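Local coordinates for DUF1254 domain-containing protein (PDB 3U07), which is of unknown function, is probably made with a signal peptide and combines DUF1254 and DUF1214 family regions, at residues E42-K45 against F46-T50. The protein carries 2 engineered substitutions. Sequence-based numbering, arbitrary orientation.
Sequences EAYK and FFYHT
Tyr44 and Tyr48, one turn apart, run side by side and point the same way, and between them lies the closest side-chain contact of Glu42-Lys45 with Phe46-Thr50. The hydroxyl end of Tyr44 does the touching: OH lies 3.4 Å from CD1 of Tyr48, approaching that ring obliquely, and CZ follows at 3.9 Å from the same carbon. Both CG atoms stand anti to their backbone N (chi1 178° in Tyr44, -167° in Tyr48), and this shared setting makes the two phenols neighbours. Tyr44 OH has its polar partner in Pro208 O, to which it hydrogen-bonds; the approach to Tyr48 CD1 is a packing contact.

The backbone beneath is regular at first. Tyr48 N reaches Tyr44 O at 2.7 Å, nearly in line with the carbonyl, and the bonds from Phe46 N, Phe47 N and His49 N likewise go to the residue four places back. His49 also lays its imidazole beside Lys45 O, with ND1 3.1 Å away but badly angled for a hydrogen bond. Lys45 itself extends back along the helix, and NZ forms a salt bridge with Glu42 OE2 (3.0 Å), met on the syn side of the carboxylate, 25° out of its plane.

The helix widens into a pi-type turn over Tyr48 to Thr50, and there Thr50 N makes weak bonds to Phe46 O and Phe47 O, while OG1 hydrogen-bonds Phe46 O at 2.6 Å. Its methyl CG2 sits 3.9 Å above one face of the Phe46 ring, towards the rim. Phe46 meets Trp307 edge-to-face and Phe47 meets Trp88 likewise, the latter on strand 82-90. This is i to i+4 packing, with an i to i+3 salt bridge, near the C-terminal end of helix 26-52, where the helix settles against an antiparallel sheet.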
# COMPACT_ATOMS: atom_id res chain seq x y z
N GLU A 42 10.38 -1.29 -10.38
CA GLU A 42 10.06 -2.17 -9.26
C GLU A 42 8.59 -2.59 -9.28
O GLU A 42 8.26 -3.71 -8.90
CB GLU A 42 10.42 -1.50 -7.93
CG GLU A 42 11.92 -1.22 -7.77
CD GLU A 42 12.77 -2.49 -7.84
OE1 GLU A 42 12.46 -3.46 -7.13
OE2 GLU A 42 13.76 -2.51 -8.61
N ALA A 43 7.70 -1.71 -9.73
CA ALA A 43 6.28 -2.07 -9.80
C ALA A 43 6.14 -3.17 -10.85
O ALA A 43 5.42 -4.15 -10.65
CB ALA A 43 5.45 -0.86 -10.19
N TYR A 44 6.84 -3.01 -11.97
CA TYR A 44 6.79 -4.02 -13.02
C TYR A 44 7.32 -5.36 -12.51
O TYR A 44 6.67 -6.39 -12.67
CB TYR A 44 7.62 -3.61 -14.24
CG TYR A 44 7.60 -4.69 -15.31
CD1 TYR A 44 6.42 -5.00 -15.98
CD2 TYR A 44 8.74 -5.44 -15.61
CE1 TYR A 44 6.37 -6.04 -16.91
CE2 TYR A 44 8.70 -6.49 -16.53
CZ TYR A 44 7.50 -6.78 -17.17
OH TYR A 44 7.43 -7.82 -18.07
N LYS A 45 8.50 -5.35 -11.89
CA LYS A 45 9.09 -6.58 -11.36
C LYS A 45 8.11 -7.28 -10.43
O LYS A 45 7.93 -8.50 -10.49
CB LYS A 45 10.39 -6.30 -10.60
CG LYS A 45 11.57 -5.84 -11.44
CD LYS A 45 12.79 -5.60 -10.54
CE LYS A 45 13.94 -4.96 -11.29
NZ LYS A 45 15.05 -4.60 -10.36
N PHE A 46 7.46 -6.50 -9.58
CA PHE A 46 6.49 -7.06 -8.65
C PHE A 46 5.33 -7.69 -9.41
O PHE A 46 4.87 -8.78 -9.08
CB PHE A 46 5.96 -5.99 -7.70
CG PHE A 46 4.98 -6.52 -6.68
CD1 PHE A 46 5.42 -6.94 -5.43
CD2 PHE A 46 3.63 -6.63 -6.99
CE1 PHE A 46 4.53 -7.46 -4.50
CE2 PHE A 46 2.73 -7.15 -6.07
CZ PHE A 46 3.18 -7.56 -4.82
N PHE A 47 4.84 -7.00 -10.44
CA PHE A 47 3.74 -7.51 -11.25
C PHE A 47 4.18 -8.80 -11.95
O PHE A 47 3.42 -9.77 -12.02
CB PHE A 47 3.33 -6.47 -12.30
CG PHE A 47 2.29 -6.98 -13.27
CD1 PHE A 47 0.96 -7.13 -12.89
CD2 PHE A 47 2.66 -7.33 -14.57
CE1 PHE A 47 0.01 -7.63 -13.78
CE2 PHE A 47 1.72 -7.83 -15.47
CZ PHE A 47 0.39 -7.98 -15.08
N TYR A 48 5.41 -8.81 -12.46
CA TYR A 48 5.93 -9.97 -13.18
C TYR A 48 6.03 -11.17 -12.27
O TYR A 48 5.56 -12.26 -12.60
CB TYR A 48 7.31 -9.67 -13.76
CG TYR A 48 7.77 -10.70 -14.76
CD1 TYR A 48 7.49 -10.56 -16.12
CD2 TYR A 48 8.46 -11.85 -14.35
CE1 TYR A 48 7.87 -11.53 -17.04
CE2 TYR A 48 8.84 -12.82 -15.27
CZ TYR A 48 8.54 -12.66 -16.61
OH TYR A 48 8.91 -13.62 -17.52
N HIS A 49 6.65 -10.97 -11.11
CA HIS A 49 6.84 -12.06 -10.16
C HIS A 49 5.56 -12.58 -9.53
O HIS A 49 5.54 -13.68 -9.00
CB HIS A 49 7.86 -11.64 -9.11
CG HIS A 49 9.25 -11.53 -9.66
ND1 HIS A 49 10.06 -10.43 -9.44
CD2 HIS A 49 9.97 -12.37 -10.44
CE1 HIS A 49 11.20 -10.59 -10.08
NE2 HIS A 49 11.18 -11.76 -10.69
N THR A 50 4.49 -11.79 -9.59
CA THR A 50 3.22 -12.24 -9.03
C THR A 50 2.25 -12.68 -10.13
O THR A 50 2.09 -13.88 -10.38
CB THR A 50 2.54 -11.15 -8.17
OG1 THR A 50 2.49 -9.92 -8.91
CG2 THR A 50 3.32 -10.93 -6.88